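Side-chain contacts in CRISPR system Cmr subunit Cmr6 (PDB 4W8V), which caps the type III-B Cmr ribonucleoprotein complex together with Cmr1, binding RNA as part of prokaryotic CRISPR defence against mobile genetic elements: residues Arg60-Tyr65 and Lys223-Asp228; Arg115-Lys120 and Ile126-Arg131. All coordinates share one frame; numbering follows the deposited sequence.

In the fold
Two contacts join four helices of this chain, the larger, C-terminal part of Cmr6, carrying its RAMP-superfamily region. Interaction 1 lies near the middle, its centre about 6 Å from that of the chain, and joins helix 52-68 to helix 212-228. Interaction 2, between the end of helix 108-116 with the turn after it and helix 122-133, sits further out, about 17 Å from the chain centre. The centres are about 14 Å apart. In sequence both segments of interaction 2 fall between those of interaction 1, so a long-range closure encloses a local one. They meet through T63 and L129, and helix 212-228 serves both, supplying L224 and A225 to the first and K217 to the second.

Interaction 1: Arg60-Tyr65 and Lys223-Asp228; sequences RHLTYY and KLALRD
L62 lays one methyl, CD2, over the flank of L224, 3.7 Å from L224 CG, and the same methyl reaches L224 CB and L224 CD2. It also lies 4.0 Å from A225 CB, so a single branch of L62 makes all the closest approaches, and it settles on two successive residues of helix 212-228. The two leucine side chains cross at about a right angle. In L62, CG stands anti to the backbone N (chi1 172°), which sends the branched end across to the other helix; L224 has the same first torsion and offers its CB, CG and CD2 in return. With only a methyl at A225, the backbones come close, with L62 CA and A225 CA 6.4 Å apart.

Several polar groups round this apolar core find partners within their own helix or elsewhere in the fold. T63 OG1 donates to R60 O over 2.8 Å, tilted 20° from the carbonyl plane, and that oxygen also accepts from Y64 N, so two donors grip it. On helix 212-228, R227 NE forms a salt bridge with D228 OD1 at 3.1 Å, approaching from above the carboxylate plane. R227 and D228 are tied in turn to E112 and R108 of helix 108-116, while L109 of that helix packs against L62.

No hydrogen bond or ion pair crosses between the two segments. The join between helices 52-68 and 212-228 here therefore rests on shape and apolar burial, with the charges kept to its margin.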
ATOM      1  N   ARG A  60      -5.021   1.406   0.729  1.00 55.38           N
ATOM      2  CA  ARG A  60      -6.042   2.418   0.453  1.00 68.24           C
ATOM      3  C   ARG A  60      -6.354   2.505  -1.046  1.00 59.19           C
ATOM      4  O   ARG A  60      -7.501   2.446  -1.473  1.00 60.09           O
ATOM      5  CB  ARG A  60      -5.580   3.820   0.880  1.00 64.97           C
ATOM      6  CG  ARG A  60      -5.723   4.256   2.314  1.00 69.93           C
ATOM      7  CD  ARG A  60      -5.414   5.763   2.326  1.00 68.05           C
ATOM      8  NE  ARG A  60      -5.144   6.325   3.645  1.00 78.60           N
ATOM      9  CZ  ARG A  60      -6.066   6.868   4.431  1.00 78.17           C
ATOM     10  NH1 ARG A  60      -7.329   6.897   4.042  1.00 76.32           N
ATOM     11  NH2 ARG A  60      -5.731   7.361   5.613  1.00 95.27           N
ATOM     12  N   HIS A  61      -5.293   2.694  -1.819  1.00 50.00           N
ATOM     13  CA  HIS A  61      -5.373   2.901  -3.254  1.00 52.08           C
ATOM     14  C   HIS A  61      -6.093   1.766  -3.933  1.00 52.82           C
ATOM     15  O   HIS A  61      -6.957   1.982  -4.787  1.00 61.11           O
ATOM     16  CB  HIS A  61      -3.969   3.051  -3.840  1.00 48.34           C
ATOM     17  CG  HIS A  61      -3.943   3.304  -5.313  1.00 56.96           C
ATOM     18  ND1 HIS A  61      -4.073   2.295  -6.245  1.00 66.04           N
ATOM     19  CD2 HIS A  61      -3.758   4.446  -6.023  1.00 55.90           C
ATOM     20  CE1 HIS A  61      -3.996   2.808  -7.463  1.00 65.97           C
ATOM     21  NE2 HIS A  61      -3.802   4.104  -7.355  1.00 57.33           N
ATOM     22  N   LEU A  62      -5.731   0.553  -3.544  1.00 58.39           N
ATOM     23  CA  LEU A  62      -6.366  -0.655  -4.043  1.00 54.66           C
ATOM     24  C   LEU A  62      -7.876  -0.576  -3.888  1.00 60.65           C
ATOM     25  O   LEU A  62      -8.621  -0.853  -4.836  1.00 63.18           O
ATOM     26  CB  LEU A  62      -5.824  -1.881  -3.306  1.00 52.87           C
ATOM     27  CG  LEU A  62      -6.504  -3.225  -3.564  1.00 57.71           C
ATOM     28  CD1 LEU A  62      -6.468  -3.596  -5.026  1.00 55.36           C
ATOM     29  CD2 LEU A  62      -5.833  -4.312  -2.734  1.00 75.54           C
ATOM     30  N   THR A  63      -8.325  -0.177  -2.699  1.00 59.99           N
ATOM     31  CA  THR A  63      -9.753  -0.186  -2.408  1.00 62.31           C
ATOM     32  C   THR A  63     -10.507   0.929  -3.129  1.00 63.15           C
ATOM     33  O   THR A  63     -11.697   0.787  -3.399  1.00 67.28           O
ATOM     34  CB  THR A  63     -10.028  -0.075  -0.894  1.00 56.59           C
ATOM     35  OG1 THR A  63      -9.762   1.257  -0.454  1.00 64.59           O
ATOM     36  CG2 THR A  63      -9.141  -1.053  -0.122  1.00 62.86           C
ATOM     37  N   TYR A  64      -9.839   2.037  -3.433  1.00 58.93           N
ATOM     38  CA  TYR A  64     -10.517   3.119  -4.151  1.00 66.79           C
ATOM     39  C   TYR A  64     -10.656   2.713  -5.604  1.00 63.35           C
ATOM     40  O   TYR A  64     -11.603   3.089  -6.276  1.00 65.43           O
ATOM     41  CB  TYR A  64      -9.761   4.440  -4.054  1.00 58.91           C
ATOM     42  CG  TYR A  64      -9.414   4.872  -2.656  1.00 61.97           C
ATOM     43  CD1 TYR A  64     -10.202   4.511  -1.578  1.00 64.81           C
ATOM     44  CD2 TYR A  64      -8.286   5.643  -2.415  1.00 57.40           C
ATOM     45  CE1 TYR A  64      -9.878   4.904  -0.308  1.00 66.49           C
ATOM     46  CE2 TYR A  64      -7.961   6.046  -1.151  1.00 59.03           C
ATOM     47  CZ  TYR A  64      -8.758   5.677  -0.100  1.00 60.74           C
ATOM     48  OH  TYR A  64      -8.428   6.077   1.165  1.00 59.97           O
ATOM     49  N   TYR A  65      -9.675   1.951  -6.070  1.00 54.96           N
ATOM     50  CA  TYR A  65      -9.654   1.452  -7.426  1.00 55.39           C
ATOM     51  C   TYR A  65     -10.795   0.467  -7.661  1.00 65.74           C
ATOM     52  O   TYR A  65     -11.525   0.557  -8.653  1.00 66.53           O
ATOM     53  CB  TYR A  65      -8.307   0.805  -7.708  1.00 55.42           C
ATOM     54  CG  TYR A  65      -8.123   0.260  -9.097  1.00 63.11           C
ATOM     55  CD1 TYR A  65      -8.465  -1.060  -9.405  1.00 72.83           C
ATOM     56  CD2 TYR A  65      -7.571   1.043 -10.093  1.00 64.65           C
ATOM     57  CE1 TYR A  65      -8.280  -1.570 -10.682  1.00 70.95           C
ATOM     58  CE2 TYR A  65      -7.383   0.548 -11.374  1.00 63.61           C
ATOM     59  CZ  TYR A  65      -7.732  -0.758 -11.662  1.00 75.52           C
ATOM     60  OH  TYR A  65      -7.536  -1.242 -12.937  1.00 78.33           O
ATOM     61  N   LYS A 223      -1.787  -8.019   1.648  1.00 65.63           N
ATOM     62  CA  LYS A 223      -1.296  -9.100   0.814  1.00 60.30           C
ATOM     63  C   LYS A 223      -1.580  -8.814  -0.644  1.00 63.21           C
ATOM     64  O   LYS A 223      -0.691  -8.865  -1.496  1.00 54.97           O
ATOM     65  CB  LYS A 223      -1.964 -10.433   1.191  1.00 72.30           C
ATOM     66  CG  LYS A 223      -1.132 -11.387   2.027  1.00 89.58           C
ATOM     67  CD  LYS A 223      -1.908 -12.673   2.358  1.00 93.18           C
ATOM     68  CE  LYS A 223      -1.912 -13.647   1.182  1.00 90.92           C
ATOM     69  NZ  LYS A 223      -0.563 -14.233   0.938  1.00 91.61           N
ATOM     70  N   LEU A 224      -2.856  -8.579  -0.919  1.00 57.50           N
ATOM     71  CA  LEU A 224      -3.331  -8.319  -2.261  1.00 68.28           C
ATOM     72  C   LEU A 224      -2.564  -7.151  -2.873  1.00 57.46           C
ATOM     73  O   LEU A 224      -2.090  -7.217  -4.004  1.00 64.43           O
ATOM     74  CB  LEU A 224      -4.836  -8.037  -2.219  1.00 69.79           C
ATOM     75  CG  LEU A 224      -5.648  -7.887  -3.497  1.00 74.60           C
ATOM     76  CD1 LEU A 224      -5.341  -9.008  -4.478  1.00 76.25           C
ATOM     77  CD2 LEU A 224      -7.114  -7.881  -3.111  1.00 72.35           C
ATOM     78  N   ALA A 225      -2.403  -6.090  -2.101  1.00 57.59           N
ATOM     79  CA  ALA A 225      -1.774  -4.871  -2.607  1.00 52.11           C
ATOM     80  C   ALA A 225      -0.263  -5.035  -2.855  1.00 55.58           C
ATOM     81  O   ALA A 225       0.280  -4.471  -3.805  1.00 60.91           O
ATOM     82  CB  ALA A 225      -2.051  -3.712  -1.634  1.00 45.01           C
ATOM     83  N   LEU A 226       0.414  -5.837  -2.036  1.00 59.62           N
ATOM     84  CA  LEU A 226       1.865  -6.029  -2.194  1.00 51.94           C
ATOM     85  C   LEU A 226       2.200  -6.924  -3.379  1.00 53.65           C
ATOM     86  O   LEU A 226       3.257  -6.792  -3.988  1.00 62.38           O
ATOM     87  CB  LEU A 226       2.482  -6.622  -0.921  1.00 49.84           C
ATOM     88  CG  LEU A 226       2.377  -5.811   0.382  1.00 61.64           C
ATOM     89  CD1 LEU A 226       3.061  -6.564   1.557  1.00 62.04           C
ATOM     90  CD2 LEU A 226       2.936  -4.405   0.253  1.00 60.76           C
ATOM     91  N   ARG A 227       1.313  -7.856  -3.692  1.00 54.03           N
ATOM     92  CA  ARG A 227       1.527  -8.761  -4.809  1.00 54.42           C
ATOM     93  C   ARG A 227       1.217  -8.070  -6.131  1.00 60.72           C
ATOM     94  O   ARG A 227       2.006  -8.136  -7.060  1.00 70.40           O
ATOM     95  CB  ARG A 227       0.650 -10.000  -4.645  1.00 70.97           C
ATOM     96  CG  ARG A 227       0.907 -11.124  -5.624  1.00 79.35           C
ATOM     97  CD  ARG A 227      -0.124 -12.228  -5.412  1.00 82.18           C
ATOM     98  NE  ARG A 227      -1.467 -11.772  -5.753  1.00 87.52           N
ATOM     99  CZ  ARG A 227      -2.583 -12.184  -5.157  1.00 89.97           C
ATOM    100  NH1 ARG A 227      -2.528 -13.063  -4.171  1.00 88.96           N
ATOM    101  NH2 ARG A 227      -3.758 -11.711  -5.550  1.00 91.18           N
ATOM    102  N   ASP A 228       0.087  -7.371  -6.199  1.00 58.89           N
ATOM    103  CA  ASP A 228      -0.404  -6.871  -7.483  1.00 67.78           C
ATOM    104  C   ASP A 228      -0.132  -5.384  -7.775  1.00 62.44           C
ATOM    105  O   ASP A 228      -0.103  -4.992  -8.933  1.00 73.14           O
ATOM    106  CB  ASP A 228      -1.907  -7.161  -7.605  1.00 74.16           C
ATOM    107  CG  ASP A 228      -2.210  -8.666  -7.659  1.00 80.23           C
ATOM    108  OD1 ASP A 228      -1.269  -9.465  -7.865  1.00 80.07           O
ATOM    109  OD2 ASP A 228      -3.386  -9.053  -7.510  1.00 84.42           O
TER

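Interaction 2: Arg115-Lys120 and Ile126-Arg131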
ATOM      1  N   ARG A 115     -13.987 -11.352  -2.239  1.00 70.37           N
ATOM      2  CA  ARG A 115     -13.722 -12.606  -1.541  1.00 80.84           C
ATOM      3  C   ARG A 115     -13.340 -12.336  -0.085  1.00 81.18           C
ATOM      4  O   ARG A 115     -13.733 -13.089   0.805  1.00 80.49           O
ATOM      5  CB  ARG A 115     -12.628 -13.409  -2.245  1.00 92.54           C
ATOM      6  CG  ARG A 115     -13.040 -13.956  -3.604  1.00105.12           C
ATOM      7  CD  ARG A 115     -11.987 -14.894  -4.180  1.00119.80           C
ATOM      8  NE  ARG A 115     -11.325 -14.352  -5.368  1.00120.61           N
ATOM      9  CZ  ARG A 115     -11.706 -14.592  -6.620  1.00112.34           C
ATOM     10  NH1 ARG A 115     -12.757 -15.364  -6.866  1.00109.28           N
ATOM     11  NH2 ARG A 115     -11.036 -14.058  -7.632  1.00113.14           N
ATOM     12  N   ILE A 116     -12.593 -11.257   0.153  1.00 78.11           N
ATOM     13  CA  ILE A 116     -12.197 -10.892   1.513  1.00 75.66           C
ATOM     14  C   ILE A 116     -13.416 -10.554   2.361  1.00 80.79           C
ATOM     15  O   ILE A 116     -13.522 -10.981   3.516  1.00 88.71           O
ATOM     16  CB  ILE A 116     -11.247  -9.665   1.569  1.00 79.29           C
ATOM     17  CG1 ILE A 116     -10.083  -9.768   0.573  1.00 78.81           C
ATOM     18  CG2 ILE A 116     -10.744  -9.447   2.982  1.00 71.56           C
ATOM     19  CD1 ILE A 116      -9.289 -11.009   0.670  1.00 86.62           C
ATOM     20  N   PHE A 117     -14.339  -9.792   1.787  1.00 74.90           N
ATOM     21  CA  PHE A 117     -15.447  -9.257   2.566  1.00 88.42           C
ATOM     22  C   PHE A 117     -16.715 -10.097   2.518  1.00106.53           C
ATOM     23  O   PHE A 117     -17.800  -9.584   2.781  1.00114.16           O
ATOM     24  CB  PHE A 117     -15.739  -7.833   2.116  1.00 84.01           C
ATOM     25  CG  PHE A 117     -14.679  -6.869   2.525  1.00 89.29           C
ATOM     26  CD1 PHE A 117     -14.624  -6.403   3.828  1.00 94.95           C
ATOM     27  CD2 PHE A 117     -13.706  -6.462   1.634  1.00 81.59           C
ATOM     28  CE1 PHE A 117     -13.633  -5.530   4.225  1.00 85.36           C
ATOM     29  CE2 PHE A 117     -12.712  -5.594   2.027  1.00 76.99           C
ATOM     30  CZ  PHE A 117     -12.673  -5.128   3.325  1.00 80.21           C
ATOM     31  N   GLY A 118     -16.557 -11.381   2.200  1.00107.94           N
ATOM     32  CA  GLY A 118     -17.638 -12.352   2.205  1.00109.52           C
ATOM     33  C   GLY A 118     -19.018 -11.870   1.796  1.00115.63           C
ATOM     34  O   GLY A 118     -19.177 -11.129   0.822  1.00110.07           O
ATOM     35  N   GLU A 119     -20.019 -12.286   2.566  1.00124.14           N
ATOM     36  CA  GLU A 119     -21.414 -12.018   2.244  1.00134.51           C
ATOM     37  C   GLU A 119     -21.901 -10.703   2.837  1.00132.33           C
ATOM     38  O   GLU A 119     -23.065 -10.585   3.216  1.00143.09           O
ATOM     39  N   LYS A 120     -21.018  -9.716   2.923  1.00120.55           N
ATOM     40  CA  LYS A 120     -21.406  -8.411   3.441  1.00111.30           C
ATOM     41  C   LYS A 120     -21.850  -7.500   2.302  1.00114.32           C
ATOM     42  O   LYS A 120     -21.298  -7.548   1.204  1.00111.67           O
ATOM     43  CB  LYS A 120     -20.258  -7.781   4.233  1.00110.67           C
ATOM     44  CG  LYS A 120     -19.758  -8.677   5.351  1.00114.35           C
ATOM     45  CD  LYS A 120     -19.079  -7.907   6.470  1.00115.01           C
ATOM     46  CE  LYS A 120     -18.956  -8.797   7.707  1.00116.62           C
ATOM     47  NZ  LYS A 120     -18.133  -8.193   8.795  1.00115.35           N
ATOM     48  N   ILE A 126     -18.214  -0.461   3.306  1.00 69.39           N
ATOM     49  CA  ILE A 126     -17.772   0.915   3.461  1.00 78.65           C
ATOM     50  C   ILE A 126     -17.468   1.203   4.930  1.00 91.35           C
ATOM     51  O   ILE A 126     -16.505   1.896   5.250  1.00 94.67           O
ATOM     52  CB  ILE A 126     -18.833   1.903   2.946  1.00 77.11           C
ATOM     53  CG1 ILE A 126     -19.107   1.661   1.462  1.00 77.63           C
ATOM     54  CG2 ILE A 126     -18.383   3.339   3.163  1.00 78.94           C
ATOM     55  CD1 ILE A 126     -17.949   2.027   0.580  1.00 83.75           C
ATOM     56  N   ASP A 127     -18.279   0.640   5.822  1.00 94.02           N
ATOM     57  CA  ASP A 127     -18.108   0.857   7.254  1.00 91.13           C
ATOM     58  C   ASP A 127     -16.857   0.171   7.780  1.00 80.03           C
ATOM     59  O   ASP A 127     -16.129   0.736   8.586  1.00 88.85           O
ATOM     60  CB  ASP A 127     -19.332   0.369   8.021  1.00 96.26           C
ATOM     61  CG  ASP A 127     -20.537   1.251   7.804  1.00100.86           C
ATOM     62  OD1 ASP A 127     -20.345   2.469   7.613  1.00104.66           O
ATOM     63  OD2 ASP A 127     -21.670   0.728   7.824  1.00103.83           O
ATOM     64  N   GLU A 128     -16.612  -1.047   7.324  1.00 74.86           N
ATOM     65  CA  GLU A 128     -15.429  -1.777   7.753  1.00 82.06           C
ATOM     66  C   GLU A 128     -14.174  -1.079   7.249  1.00 81.10           C
ATOM     67  O   GLU A 128     -13.146  -1.076   7.927  1.00 77.98           O
ATOM     68  CB  GLU A 128     -15.483  -3.227   7.272  1.00 84.83           C
ATOM     69  CG  GLU A 128     -16.549  -4.066   7.972  1.00 94.21           C
ATOM     70  CD  GLU A 128     -16.238  -5.549   7.957  1.00103.69           C
ATOM     71  OE1 GLU A 128     -16.296  -6.154   6.870  1.00109.01           O
ATOM     72  OE2 GLU A 128     -15.930  -6.111   9.033  1.00110.10           O
ATOM     73  N   LEU A 129     -14.275  -0.473   6.067  1.00 73.75           N
ATOM     74  CA  LEU A 129     -13.152   0.240   5.466  1.00 73.52           C
ATOM     75  C   LEU A 129     -12.946   1.582   6.149  1.00 74.90           C
ATOM     76  O   LEU A 129     -11.813   2.026   6.320  1.00 75.41           O
ATOM     77  CB  LEU A 129     -13.369   0.451   3.963  1.00 61.01           C
ATOM     78  CG  LEU A 129     -13.355  -0.792   3.079  1.00 62.64           C
ATOM     79  CD1 LEU A 129     -13.868  -0.478   1.690  1.00 69.28           C
ATOM     80  CD2 LEU A 129     -11.956  -1.370   3.003  1.00 66.87           C
ATOM     81  N   ILE A 130     -14.047   2.229   6.522  1.00 68.84           N
ATOM     82  CA  ILE A 130     -13.976   3.404   7.373  1.00 71.24           C
ATOM     83  C   ILE A 130     -13.228   3.051   8.664  1.00 76.05           C
ATOM     84  O   ILE A 130     -12.362   3.794   9.108  1.00 82.20           O
ATOM     85  CB  ILE A 130     -15.379   3.963   7.692  1.00 73.74           C
ATOM     86  CG1 ILE A 130     -15.957   4.669   6.459  1.00 77.42           C
ATOM     87  CG2 ILE A 130     -15.318   4.948   8.850  1.00 69.17           C
ATOM     88  CD1 ILE A 130     -17.404   5.098   6.613  1.00 68.56           C
ATOM     89  N   ARG A 131     -13.533   1.900   9.245  1.00 69.19           N
ATOM     90  CA  ARG A 131     -12.872   1.499  10.480  1.00 74.27           C
ATOM     91  C   ARG A 131     -11.401   1.123  10.278  1.00 81.02           C
ATOM     92  O   ARG A 131     -10.561   1.433  11.118  1.00 87.69           O
ATOM     93  CB  ARG A 131     -13.627   0.335  11.122  1.00 67.32           C
ATOM     94  CG  ARG A 131     -15.033   0.701  11.562  1.00 74.33           C
ATOM     95  CD  ARG A 131     -15.773  -0.522  12.036  1.00 80.71           C
ATOM     96  NE  ARG A 131     -14.961  -1.247  13.001  1.00 86.41           N
ATOM     97  CZ  ARG A 131     -15.003  -2.561  13.176  1.00 86.48           C
ATOM     98  NH1 ARG A 131     -15.829  -3.305  12.450  1.00 81.90           N
ATOM     99  NH2 ARG A 131     -14.211  -3.124  14.079  1.00 90.34           N
TER
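K120 and E128 form the polar half of this contact, K120 NZ standing 3.0 Å from E128 OE2 in a salt bridge whose hydrogen bond is weak. The two chains cross at about a right angle, and the methylene K120 CD lies 3.3 Å from E128 OE1. That same oxygen meets the F117 ring at its edge, near the ring plane, 3.5 Å from F117 CD1; ring and carboxylate planes are turned 70° apart. The apolar half is the approach of F117 CZ to L129 CD2 at 3.8 Å, the leucine methyl coming obliquely to the ring.

Further out, the strongest partner of E128 lies elsewhere: OE1 is in a salt bridge with K217 of helix 212-228, so the carboxylate serves two lysines, K217 at OE1 and K120 mainly at OE2. F113 and I125 also pack against F117. A type II' beta turn from F117 to K120, closed by K120 N to F117 O at 3.2 Å, brings the ring and the lysine to the same helix. From there the chain of K120 runs extended (chi2 -156°) to reach the acid.

A buried carboxylate would be costly alone; shared between K120 and K217, its negative charge is probably well compensated, and it probably holds the two ammonium groups close together.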